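Local structure of SnoaL-like domain-containing protein (Kribbella flavida, 5EVH) at residues 17-21 with 22-26; 37-41 with 42-46. The protein is of unknown function but carries a SnoaL-like domain of the NTF2 clan, whose cone-shaped fold commonly encloses a ligand-binding or catalytic pocket. All coordinates share one frame; numbering follows the deposited sequence. Where two conformers were deposited one is given.

Interaction 1. Residues 17-21 with 22-26; sequences RAWTG and RDFDT
Ala18 O and Trp19 O take the N-H groups of Asp23 and Arg22, closing helix 7-20 with a Schellman motif. Asp23 N donates to Ala18 O at 2.9 Å, and Arg22 N donates to Trp19 O at 3.0 Å, arriving from well above the carbonyl plane. Arg22 makes the reversal with a positive phi of 65°, and the chain leaves it for helix 24-28. Asp23 stands at the N-cap of that helix, and Thr26 OG1 donates to Asp23 OD1 over 2.6 Å, from above the carboxylate plane. The apolar contacts are few. In Thr26 the torsion that sets OG1 beside the backbone N (chi1 -60°) turns CG2 anti to it, 3.9 Å from Ala18 CB, while Phe24 CE1 lies 4.0 Å from Trp19 O. Replacing Thr26 by glycine would probably leave the Asp23 carboxylate freer to turn and open a gap beside Ala18 CB. A water accepts from Arg22 NE, in the guanidinium plane, and is hydrogen-bonded to Thr20 O, bridging the helix end to the extended arginine. Helix 47-58 packs against Phe24 and accepts a hydrogen bond from Trp19 NE1 at Met54 O, whereas Arg22 NH2 reaches Leu61 O at the start of strand 61-71.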
loop_
_atom_site.group_PDB
_atom_site.type_symbol
_atom_site.label_atom_id
_atom_site.label_comp_id
_atom_site.label_asym_id
_atom_site.label_seq_id
_atom_site.Cartn_x
_atom_site.Cartn_y
_atom_site.Cartn_z
ATOM N N ARG A 17 -16.559 -2.056 3.658
ATOM C CA ARG A 17 -17.376 -3.110 4.235
ATOM C C ARG A 17 -18.321 -3.674 3.185
ATOM O O ARG A 17 -18.598 -4.888 3.152
ATOM C CB ARG A 17 -18.171 -2.500 5.424
ATOM C CG ARG A 17 -18.772 -3.451 6.375
ATOM C CD ARG A 17 -20.247 -3.719 6.127
ATOM N NE ARG A 17 -20.727 -4.527 7.260
ATOM C CZ ARG A 17 -21.198 -3.993 8.381
ATOM N NH1 ARG A 17 -21.298 -2.637 8.470
ATOM N NH2 ARG A 17 -21.576 -4.799 9.385
ATOM N N ALA A 18 -18.971 -2.773 2.430
ATOM C CA ALA A 18 -19.955 -3.218 1.448
ATOM C C ALA A 18 -19.268 -3.980 0.308
ATOM O O ALA A 18 -19.762 -5.042 -0.122
ATOM C CB ALA A 18 -20.758 -2.017 0.910
ATOM N N TRP A 19 -18.130 -3.443 -0.159
ATOM C CA TRP A 19 -17.401 -4.044 -1.261
ATOM C C TRP A 19 -16.922 -5.435 -0.880
ATOM O O TRP A 19 -17.198 -6.407 -1.588
ATOM C CB TRP A 19 -16.258 -3.091 -1.683
ATOM C CG TRP A 19 -15.283 -3.668 -2.627
ATOM C CD1 TRP A 19 -15.482 -3.961 -3.954
ATOM C CD2 TRP A 19 -13.911 -3.998 -2.342
ATOM N NE1 TRP A 19 -14.329 -4.505 -4.491
ATOM C CE2 TRP A 19 -13.357 -4.548 -3.517
ATOM C CE3 TRP A 19 -13.108 -3.908 -1.195
ATOM C CZ2 TRP A 19 -12.011 -4.964 -3.589
ATOM C CZ3 TRP A 19 -11.789 -4.316 -1.265
ATOM C CH2 TRP A 19 -11.247 -4.845 -2.457
ATOM N N THR A 20 -16.254 -5.576 0.281
ATOM C CA THR A 20 -15.817 -6.910 0.688
ATOM C C THR A 20 -17.048 -7.805 0.939
ATOM O O THR A 20 -17.007 -8.993 0.617
ATOM C CB THR A 20 -14.860 -6.863 1.921
ATOM O OG1 THR A 20 -15.516 -6.190 3.002
ATOM C CG2 THR A 20 -13.568 -6.059 1.592
ATOM N N GLY A 21 -18.186 -7.257 1.414
ATOM C CA GLY A 21 -19.359 -8.158 1.586
ATOM C C GLY A 21 -20.131 -8.420 0.293
ATOM O O GLY A 21 -21.209 -8.998 0.314
ATOM N N ARG A 22 -19.635 -7.928 -0.857
ATOM C CA ARG A 22 -20.248 -8.191 -2.186
ATOM C C ARG A 22 -21.637 -7.583 -2.308
ATOM O O ARG A 22 -22.497 -8.062 -3.072
ATOM C CB ARG A 22 -20.305 -9.684 -2.492
ATOM C CG ARG A 22 -18.934 -10.313 -2.401
ATOM C CD ARG A 22 -18.899 -11.666 -3.034
ATOM N NE ARG A 22 -17.579 -12.247 -2.772
ATOM C CZ ARG A 22 -17.201 -13.403 -3.299
ATOM N NH1 ARG A 22 -18.052 -14.044 -4.113
ATOM N NH2 ARG A 22 -15.982 -13.898 -3.047
ATOM N N ASP A 23 -21.821 -6.501 -1.572
ATOM C CA ASP A 23 -23.004 -5.677 -1.608
ATOM C C ASP A 23 -22.649 -4.460 -2.464
ATOM O O ASP A 23 -22.447 -3.350 -1.967
ATOM C CB ASP A 23 -23.361 -5.367 -0.171
ATOM C CG ASP A 23 -24.567 -4.464 -0.001
ATOM O OD1 ASP A 23 -25.304 -4.169 -0.965
ATOM O OD2 ASP A 23 -24.736 -4.048 1.176
ATOM N N PHE A 24 -22.588 -4.664 -3.808
ATOM C CA PHE A 24 -21.945 -3.671 -4.669
ATOM C C PHE A 24 -22.794 -2.457 -4.923
ATOM O O PHE A 24 -22.256 -1.361 -5.102
ATOM C CB PHE A 24 -21.630 -4.260 -6.032
ATOM C CG PHE A 24 -20.840 -5.439 -5.935
ATOM C CD1 PHE A 24 -19.584 -5.337 -5.390
ATOM C CD2 PHE A 24 -21.347 -6.683 -6.370
ATOM C CE1 PHE A 24 -18.832 -6.496 -5.259
ATOM C CE2 PHE A 24 -20.601 -7.868 -6.275
ATOM C CZ PHE A 24 -19.343 -7.793 -5.702
ATOM N N ASP A 25 -24.092 -2.647 -5.097
ATOM C CA ASP A 25 -24.945 -1.487 -5.239
ATOM C C ASP A 25 -24.752 -0.563 -4.060
ATOM O O ASP A 25 -24.697 0.661 -4.237
ATOM C CB ASP A 25 -26.396 -1.911 -5.360
ATOM C CG ASP A 25 -26.695 -2.586 -6.723
ATOM O OD1 ASP A 25 -25.798 -2.573 -7.619
ATOM O OD2 ASP A 25 -27.826 -3.104 -6.866
ATOM N N THR A 26 -24.554 -1.135 -2.854
ATOM C CA THR A 26 -24.342 -0.288 -1.679
ATOM C C THR A 26 -22.977 0.377 -1.734
ATOM O O THR A 26 -22.861 1.588 -1.483
ATOM C CB THR A 26 -24.494 -1.116 -0.394
ATOM O OG1 THR A 26 -25.832 -1.660 -0.398
ATOM C CG2 THR A 26 -24.282 -0.249 0.887
HETATM O O HOH W 1 -15.727 -10.510 -1.359
#

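Interaction 2. Residues 37-41 with 42-46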
loop_
_atom_site.group_PDB
_atom_site.type_symbol
_atom_site.label_atom_id
_atom_site.label_comp_id
_atom_site.label_asym_id
_atom_site.label_seq_id
_atom_site.Cartn_x
_atom_site.Cartn_y
_atom_site.Cartn_z
ATOM N N CYS A 37 -9.415 6.436 -10.460
ATOM C CA CYS A 37 -8.803 5.359 -9.681
ATOM C C CYS A 37 -7.421 5.088 -10.270
ATOM O O CYS A 37 -7.281 4.906 -11.480
ATOM C CB CYS A 37 -9.673 4.084 -9.686
ATOM S SG CYS A 37 -8.849 2.699 -8.846
ATOM N N HIS A 38 -6.388 5.086 -9.441
ATOM C CA HIS A 38 -5.063 4.706 -9.911
ATOM C C HIS A 38 -4.788 3.354 -9.282
ATOM O O HIS A 38 -4.710 3.242 -8.054
ATOM C CB HIS A 38 -3.995 5.705 -9.486
ATOM C CG HIS A 38 -4.258 7.107 -9.936
ATOM N ND1 HIS A 38 -3.930 7.567 -11.199
ATOM C CD2 HIS A 38 -4.783 8.163 -9.271
ATOM C CE1 HIS A 38 -4.262 8.841 -11.297
ATOM N NE2 HIS A 38 -4.761 9.228 -10.134
ATOM N N ALA A 39 -4.643 2.339 -10.106
ATOM C CA ALA A 39 -4.497 0.971 -9.614
ATOM C C ALA A 39 -3.196 0.410 -10.167
ATOM O O ALA A 39 -2.601 1.057 -11.036
ATOM C CB ALA A 39 -5.706 0.162 -10.064
ATOM N N PRO A 40 -2.713 -0.766 -9.709
ATOM C CA PRO A 40 -1.378 -1.205 -10.151
ATOM C C PRO A 40 -1.258 -1.366 -11.651
ATOM O O PRO A 40 -0.198 -1.046 -12.204
ATOM C CB PRO A 40 -1.182 -2.525 -9.397
ATOM C CG PRO A 40 -1.932 -2.257 -8.083
ATOM C CD PRO A 40 -3.211 -1.583 -8.584
ATOM N N ALA A 41 -2.315 -1.776 -12.338
ATOM C CA ALA A 41 -2.229 -1.949 -13.780
ATOM C C ALA A 41 -2.471 -0.652 -14.546
ATOM O O ALA A 41 -2.265 -0.631 -15.761
ATOM C CB ALA A 41 -3.220 -3.028 -14.240
ATOM N N GLY A 42 -2.859 0.448 -13.881
ATOM C CA GLY A 42 -3.028 1.719 -14.565
ATOM C C GLY A 42 -4.247 2.499 -14.077
ATOM O O GLY A 42 -4.883 2.139 -13.086
ATOM N N ARG A 43 -4.590 3.570 -14.827
ATOM C CA ARG A 43 -5.615 4.536 -14.444
ATOM C C ARG A 43 -6.988 4.094 -14.937
ATOM O O ARG A 43 -7.124 3.563 -16.038
ATOM C CB ARG A 43 -5.266 5.905 -15.032
ATOM C CG ARG A 43 -6.303 7.001 -14.725
ATOM C CD ARG A 43 -5.898 8.318 -15.394
ATOM N NE ARG A 43 -7.001 9.244 -15.287
ATOM C CZ ARG A 43 -6.911 10.436 -14.729
ATOM N NH1 ARG A 43 -5.723 10.851 -14.280
ATOM N NH2 ARG A 43 -7.998 11.206 -14.647
ATOM N N ILE A 44 -8.009 4.319 -14.121
ATOM C CA ILE A 44 -9.405 3.989 -14.444
ATOM C C ILE A 44 -10.226 5.260 -14.249
ATOM O O ILE A 44 -10.047 5.954 -13.249
ATOM C CB ILE A 44 -9.919 2.871 -13.509
ATOM C CG1 ILE A 44 -9.109 1.588 -13.677
ATOM C CG2 ILE A 44 -11.420 2.588 -13.659
ATOM C CD1 ILE A 44 -9.256 0.660 -12.503
ATOM N N ASP A 45 -11.121 5.581 -15.181
ATOM C CA ASP A 45 -11.929 6.794 -15.046
ATOM C C ASP A 45 -13.420 6.511 -15.085
ATOM O O ASP A 45 -13.926 5.943 -16.058
ATOM C CB ASP A 45 -11.602 7.791 -16.179
ATOM C CG ASP A 45 -10.291 8.547 -15.937
ATOM O OD1 ASP A 45 -10.275 9.485 -15.101
ATOM O OD2 ASP A 45 -9.282 8.210 -16.587
ATOM N N GLY A 46 -14.140 6.990 -14.081
ATOM C CA GLY A 46 -15.587 6.948 -14.142
ATOM C C GLY A 46 -16.136 5.752 -13.392
ATOM O O GLY A 46 -15.508 4.688 -13.306
#
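Cys37 and Ile44 form a hydrogen-bonded pair in a tight antiparallel beta hairpin, whose two-residue loop, Pro40-Ala41, belongs to a type I turn from Ala39 to Gly42. Cys37 N donates to Ile44 O at 2.9 Å, almost straight at 178°, and Ile44 N returns the bond to Cys37 O; both donors lie in the carbonyl planes. Nearer the turn, Ala39 and Gly42 exchange a second pair of bonds, with each donor above the acceptor's carbonyl plane. The backbone angles of Gly42 would drive a CB into Ala41 O. On the face shared by Cys37, Ala39 and Ile44, Ile44 CB lies 4.0 Å from Cys37 CB and Ile44 CD1 4.3 Å from Ala39 CB, a side that helix 47-58 covers through Phe50 and Phe53.

Arg43 occupies the other face, paired with His38. From CB its chain runs out with CG anti to the backbone N (chi1 178°), and Arg43 CG passes 4.0 Å from Cys37 O. The chain stays extended through CD to NE. Beyond CZ, Arg43 NH1 comes to 3.9 Å from His38 CE1, the ring and guanidinium planes being perpendicular. The remaining nitrogens grip Asp45 side-on in a salt bridge: Arg43 NE donates to Asp45 OD2 at 2.8 Å, and Arg43 NH2 donates to Asp45 OD1, using that oxygen's syn lone pair.

Interaction 1 comes first along the chain and interaction 2 follows it; they lie about 20 Å apart between centres, on opposite sides of the chain's centre, with nearest atoms about 10 Å apart. The first is the joint between helices 7-20 and 24-28; the second is the hairpin of strands 35-39 and 42-45, which forms one margin of the mixed sheet within this chain. Helix 47-58 is their common neighbour, meeting residues 22-26 through Phe24 and the hairpin through Cys37, Ala39 and Ile44. Strand 61-71, touched by Thr20, is the sheet's other outermost strand. The two contacts thus border helix 47-58 near opposite edges of the sheet, an arrangement consistent with the NTF2-like fold.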